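Local structure of protein mini spindles (Drosophila melanogaster, 5VJC) at residues 6-11 with 86-91; 137-142 with 173-178. The protein probably binds tubulin through its TOG domains, arrays of HEAT repeats, and so promotes microtubule dynamics and formation of the mitotic spindle. One frame throughout, in Å; residues are numbered along the deposited sequence.

Interaction 1 (6-11 with 86-91)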
loop_
_atom_site.group_PDB
_atom_site.type_symbol
_atom_site.label_atom_id
_atom_site.label_comp_id
_atom_site.label_asym_id
_atom_site.label_seq_id
_atom_site.Cartn_x
_atom_site.Cartn_y
_atom_site.Cartn_z
ATOM N N PRO A 6 19.966 -21.620 -4.233
ATOM C CA PRO A 6 19.097 -20.925 -3.270
ATOM C C PRO A 6 17.961 -20.213 -3.988
ATOM O O PRO A 6 18.124 -19.878 -5.160
ATOM C CB PRO A 6 20.043 -19.928 -2.590
ATOM C CG PRO A 6 21.105 -19.670 -3.617
ATOM C CD PRO A 6 21.289 -20.982 -4.348
ATOM N N LEU A 7 16.831 -20.011 -3.314
ATOM C CA LEU A 7 15.682 -19.354 -3.934
ATOM C C LEU A 7 16.070 -17.978 -4.461
ATOM O O LEU A 7 15.764 -17.609 -5.600
ATOM C CB LEU A 7 14.525 -19.219 -2.934
ATOM C CG LEU A 7 13.867 -20.505 -2.434
ATOM C CD1 LEU A 7 12.649 -20.166 -1.593
ATOM C CD2 LEU A 7 13.478 -21.414 -3.594
ATOM N N LEU A 8 16.750 -17.222 -3.614
ATOM C CA LEU A 8 17.140 -15.867 -3.941
ATOM C C LEU A 8 18.642 -15.734 -3.762
ATOM O O LEU A 8 19.216 -16.312 -2.838
ATOM C CB LEU A 8 16.403 -14.859 -3.055
ATOM C CG LEU A 8 14.885 -14.848 -3.183
ATOM C CD1 LEU A 8 14.301 -13.860 -2.197
ATOM C CD2 LEU A 8 14.466 -14.499 -4.608
ATOM N N CYS A 9 19.275 -14.971 -4.640
ATOM C CA CYS A 9 20.722 -14.833 -4.574
ATOM C C CYS A 9 21.096 -13.472 -3.980
ATOM O O CYS A 9 20.624 -12.432 -4.447
ATOM C CB CYS A 9 21.325 -15.034 -5.971
ATOM S SG CYS A 9 23.117 -14.742 -6.091
ATOM N N ALA A 10 21.908 -13.479 -2.923
ATOM C CA ALA A 10 22.446 -12.232 -2.401
ATOM C C ALA A 10 23.445 -11.689 -3.404
ATOM O O ALA A 10 24.518 -12.259 -3.609
ATOM C CB ALA A 10 23.102 -12.427 -1.039
ATOM N N ASN A 11 23.067 -10.604 -4.061
ATOM C CA ASN A 11 23.934 -9.952 -5.017
ATOM C C ASN A 11 23.592 -8.482 -4.991
ATOM O O ASN A 11 22.738 -8.061 -4.197
ATOM C CB ASN A 11 23.776 -10.562 -6.415
ATOM C CG ASN A 11 22.345 -10.501 -6.923
ATOM O OD1 ASN A 11 21.643 -9.514 -6.712
ATOM N ND2 ASN A 11 21.904 -11.567 -7.600
ATOM N N VAL A 86 16.452 -9.129 1.180
ATOM C CA VAL A 86 16.705 -7.693 1.018
ATOM C C VAL A 86 17.341 -7.333 -0.334
ATOM O O VAL A 86 16.942 -6.355 -0.980
ATOM C CB VAL A 86 17.600 -7.148 2.157
ATOM C CG1 VAL A 86 17.985 -5.686 1.897
ATOM C CG2 VAL A 86 16.870 -7.284 3.502
ATOM N N CYS A 87 18.330 -8.116 -0.753
ATOM C CA CYS A 87 18.939 -7.963 -2.073
ATOM C C CYS A 87 17.927 -8.079 -3.230
ATOM O O CYS A 87 18.125 -7.500 -4.310
ATOM C CB CYS A 87 20.057 -9.002 -2.251
ATOM S SG CYS A 87 21.489 -8.701 -1.186
ATOM N N ASN A 88 16.854 -8.838 -3.017
ATOM C CA ASN A 88 15.864 -9.022 -4.064
ATOM C C ASN A 88 14.494 -8.422 -3.695
ATOM O O ASN A 88 13.494 -8.709 -4.338
ATOM C CB ASN A 88 15.726 -10.509 -4.391
ATOM C CG ASN A 88 16.997 -11.094 -4.990
ATOM O OD1 ASN A 88 17.160 -11.100 -6.200
ATOM N ND2 ASN A 88 17.900 -11.581 -4.140
ATOM N N LEU A 89 14.472 -7.560 -2.683
ATOM C CA LEU A 89 13.205 -7.037 -2.163
ATOM C C LEU A 89 12.313 -6.423 -3.234
ATOM O O LEU A 89 11.097 -6.654 -3.255
ATOM C CB LEU A 89 13.470 -5.981 -1.074
ATOM C CG LEU A 89 12.225 -5.324 -0.455
ATOM C CD1 LEU A 89 11.307 -6.359 0.253
ATOM C CD2 LEU A 89 12.631 -4.167 0.507
ATOM N N ASP A 90 12.921 -5.615 -4.099
ATOM C CA ASP A 90 12.180 -4.894 -5.130
ATOM C C ASP A 90 11.459 -5.866 -6.080
ATOM O O ASP A 90 10.297 -5.629 -6.461
ATOM C CB ASP A 90 13.126 -3.939 -5.900
ATOM C CG ASP A 90 14.272 -4.675 -6.625
ATOM O OD1 ASP A 90 14.962 -5.504 -5.989
ATOM O OD2 ASP A 90 14.477 -4.417 -7.840
ATOM N N LEU A 91 12.117 -6.975 -6.427
ATOM C CA LEU A 91 11.514 -7.996 -7.287
ATOM C C LEU A 91 10.349 -8.690 -6.578
ATOM O O LEU A 91 9.314 -8.969 -7.185
ATOM C CB LEU A 91 12.555 -9.056 -7.695
ATOM C CG LEU A 91 13.797 -8.482 -8.398
ATOM C CD1 LEU A 91 14.879 -9.565 -8.606
ATOM C CD2 LEU A 91 13.340 -7.907 -9.721
HETATM O O HOH W 1 18.072 -13.700 -6.698
HETATM O O HOH W 2 20.783 -6.488 -4.815
HETATM O O HOH W 3 18.948 -9.139 -7.036
#
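In this TOG domain, an all-helical HEAT-repeat array, the N-terminal residues 6-11, an irregular loop ahead of helix 13-22, lie against the break between helix 82-87 and helix 89-99, and the side chain of Asn88, at that break, reaches across to them. Its amide supplies the direct hydrogen bond of the contact: ND2 donates to Cys9 O at 2.9 Å, with an N-H...O angle of 156°. The acceptor lies almost in the amide plane of Asn88, whereas the donor sits above the carbonyl plane of Cys9. ND2 also bonds to Ala84 O, one turn back, which would hold the amide's rotation.

Water completes the polar join. One molecule accepts from Cys9 N and donates to Asn88 OD1, so the amide holds Cys9 O directly and Cys9 N through the water; another donates to Asn11 O and Cys87 O. Asn11 OD1 itself receives the backbone N-H of Ala13, at the start of helix 13-22. An alanine in place of Asn88 would lose the amide and would probably loosen the N-terminal loop from the helix break.

Packing accompanies the polar bonds. Leu8 runs past Asn88 in the opposite direction, its CD2 4.2 Å from Asn88 CB, while its side chain also touches Leu74 of helix 64-77. Cys87 points toward the loop, SG anti to its own carbonyl carbon (chi1 -68°), and the sulfur comes to 4.1 Å from Ala10 CB.

Interaction 2 (137-142 with 173-178)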
loop_
_atom_site.group_PDB
_atom_site.type_symbol
_atom_site.label_atom_id
_atom_site.label_comp_id
_atom_site.label_asym_id
_atom_site.label_seq_id
_atom_site.Cartn_x
_atom_site.Cartn_y
_atom_site.Cartn_z
ATOM N N PHE A 137 5.121 -0.250 -4.904
ATOM C CA PHE A 137 4.447 -1.192 -4.024
ATOM C C PHE A 137 3.192 -0.627 -3.363
ATOM O O PHE A 137 2.139 -1.223 -3.457
ATOM C CB PHE A 137 5.416 -1.676 -2.942
ATOM C CG PHE A 137 4.790 -2.598 -1.929
ATOM C CD1 PHE A 137 4.232 -3.807 -2.320
ATOM C CD2 PHE A 137 4.761 -2.252 -0.578
ATOM C CE1 PHE A 137 3.637 -4.672 -1.369
ATOM C CE2 PHE A 137 4.187 -3.110 0.376
ATOM C CZ PHE A 137 3.630 -4.314 -0.023
ATOM N N VAL A 138 3.323 0.515 -2.700
ATOM C CA VAL A 138 2.240 1.056 -1.871
ATOM C C VAL A 138 0.902 1.348 -2.587
ATOM O O VAL A 138 -0.134 1.003 -2.043
ATOM C CB VAL A 138 2.721 2.327 -1.148
ATOM C CG1 VAL A 138 1.624 2.916 -0.234
ATOM C CG2 VAL A 138 3.983 2.007 -0.357
ATOM N N PRO A 139 0.911 1.964 -3.798
ATOM C CA PRO A 139 -0.385 2.231 -4.448
ATOM C C PRO A 139 -1.185 0.957 -4.698
ATOM O O PRO A 139 -2.420 0.950 -4.586
ATOM C CB PRO A 139 -0.001 2.875 -5.792
ATOM C CG PRO A 139 1.373 3.336 -5.624
ATOM C CD PRO A 139 2.036 2.508 -4.574
ATOM N N HIS A 140 -0.460 -0.113 -5.024
ATOM C CA HIS A 140 -1.067 -1.378 -5.348
ATOM C C HIS A 140 -1.547 -2.080 -4.100
ATOM O O HIS A 140 -2.618 -2.703 -4.105
ATOM C CB HIS A 140 -0.082 -2.259 -6.124
ATOM C CG HIS A 140 0.432 -1.607 -7.362
ATOM N ND1 HIS A 140 -0.342 -1.447 -8.491
ATOM C CD2 HIS A 140 1.628 -1.030 -7.633
ATOM C CE1 HIS A 140 0.368 -0.824 -9.416
ATOM N NE2 HIS A 140 1.566 -0.557 -8.922
ATOM N N LEU A 141 -0.750 -1.998 -3.038
ATOM C CA LEU A 141 -1.187 -2.526 -1.756
ATOM C C LEU A 141 -2.471 -1.828 -1.310
ATOM O O LEU A 141 -3.431 -2.481 -0.931
ATOM C CB LEU A 141 -0.098 -2.345 -0.702
ATOM C CG LEU A 141 -0.443 -2.534 0.768
ATOM C CD1 LEU A 141 -0.666 -4.019 1.070
ATOM C CD2 LEU A 141 0.704 -1.903 1.676
ATOM N N LEU A 142 -2.482 -0.500 -1.392
ATOM C CA LEU A 142 -3.624 0.283 -0.926
ATOM C C LEU A 142 -4.923 -0.046 -1.655
ATOM O O LEU A 142 -6.003 0.101 -1.082
ATOM C CB LEU A 142 -3.335 1.772 -1.049
ATOM C CG LEU A 142 -2.713 2.370 0.210
ATOM C CD1 LEU A 142 -2.006 3.664 -0.137
ATOM C CD2 LEU A 142 -3.802 2.623 1.257
ATOM N N PHE A 173 0.790 9.001 3.221
ATOM C CA PHE A 173 -0.390 9.841 3.362
ATOM C C PHE A 173 -0.922 10.221 1.980
ATOM O O PHE A 173 -2.123 10.100 1.733
ATOM C CB PHE A 173 -0.102 11.106 4.188
ATOM C CG PHE A 173 -1.332 11.953 4.449
ATOM C CD1 PHE A 173 -2.132 11.716 5.557
ATOM C CD2 PHE A 173 -1.683 12.973 3.585
ATOM C CE1 PHE A 173 -3.253 12.493 5.805
ATOM C CE2 PHE A 173 -2.817 13.734 3.814
ATOM C CZ PHE A 173 -3.598 13.495 4.915
ATOM N N GLY A 174 -0.020 10.676 1.108
ATOM C CA GLY A 174 -0.336 10.988 -0.276
ATOM C C GLY A 174 -0.984 9.835 -1.038
ATOM O O GLY A 174 -1.984 10.037 -1.719
ATOM N N TYR A 175 -0.422 8.632 -0.941
ATOM C CA TYR A 175 -1.027 7.463 -1.612
ATOM C C TYR A 175 -2.414 7.105 -1.075
ATOM O O TYR A 175 -3.309 6.722 -1.831
ATOM C CB TYR A 175 -0.110 6.253 -1.491
ATOM C CG TYR A 175 1.116 6.348 -2.376
ATOM C CD1 TYR A 175 0.988 6.518 -3.753
ATOM C CD2 TYR A 175 2.388 6.255 -1.845
ATOM C CE1 TYR A 175 2.110 6.606 -4.582
ATOM C CE2 TYR A 175 3.514 6.335 -2.660
ATOM C CZ TYR A 175 3.363 6.511 -4.032
ATOM O OH TYR A 175 4.463 6.583 -4.853
ATOM N N VAL A 176 -2.600 7.232 0.234
ATOM C CA VAL A 176 -3.911 7.006 0.813
ATOM C C VAL A 176 -4.917 8.025 0.307
ATOM O O VAL A 176 -6.058 7.652 -0.029
ATOM C CB VAL A 176 -3.881 7.054 2.353
ATOM C CG1 VAL A 176 -5.328 6.904 2.897
ATOM C CG2 VAL A 176 -3.001 5.927 2.863
ATOM N N MET A 177 -4.495 9.295 0.252
ATOM C CA MET A 177 -5.316 10.376 -0.309
ATOM C C MET A 177 -5.868 10.037 -1.723
ATOM O O MET A 177 -6.994 10.410 -2.065
ATOM C CB MET A 177 -4.515 11.689 -0.380
ATOM C CG MET A 177 -4.383 12.447 0.957
ATOM S SD MET A 177 -5.986 12.943 1.683
ATOM C CE MET A 177 -6.562 14.124 0.467
ATOM N N GLU A 178 -5.078 9.334 -2.531
ATOM C CA GLU A 178 -5.502 8.992 -3.903
ATOM C C GLU A 178 -6.702 8.085 -3.880
ATOM O O GLU A 178 -7.514 8.097 -4.807
ATOM C CB GLU A 178 -4.377 8.316 -4.687
ATOM C CG GLU A 178 -3.253 9.243 -5.068
ATOM C CD GLU A 178 -3.752 10.464 -5.834
ATOM O OE1 GLU A 178 -4.478 10.287 -6.841
ATOM O OE2 GLU A 178 -3.438 11.604 -5.412
#
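Tyr175 is the first residue of 173-178 to meet 137-142, and it carries most of the contact. With CG anti to the carbonyl carbon (chi1 -73°), its ring lies alongside Pro139, both side chains pointing the same way. Pro139 CD stands over the ring centre in a CH-pi contact, 4.2 Å from the centroid, while Pro139 CG approaches Tyr175 CE1 to 3.5 Å. Val138 crosses the tyrosine at about a right angle, bringing CG1 to 3.8 Å from Tyr175 CD2. The hydroxyl of Tyr175 is hydrogen-bonded to Ser135 OG, one turn before Pro139, so the ring is anchored to helix 131-142 at its polar end as well.

Such packing joins neighbouring helices of the HEAT-repeat array: the axes of the segments 137-142 and 173-178 run broadly the same way, 40° apart, and approach to 9.6 Å. Leu142, its chi1 of -91° displaced from a staggered position, lays CD1 3.5 Å from Tyr175 CB. Val176 follows, crossing Leu142 nearly perpendicularly, with its CG2 3.8 Å from Leu142 CD2. The same valine also touches Cys191 and Leu195 of helix 185-202.

Overall arrangement
Interaction 1 closes before interaction 2 opens along the chain, and the two share neither a segment nor a helix. Their centres are 25 Å apart; the nearest atoms come to about 7 Å without touching. The centre of interaction 1 lies about 21 Å from the centre of the chain; this contact is partly buried and water-bridged. The centre of interaction 2, only about 5 Å from that of the chain, belongs to a buried, apolar contact. Together they illustrate how an elongated HEAT-repeat domain is built up in series: one ties the leading loop to the junction of helices 82-87 and 89-99, the other packs helices 131-142 and 169-178, separated in sequence by helix 150-166, midway along the array that presumably engages tubulin.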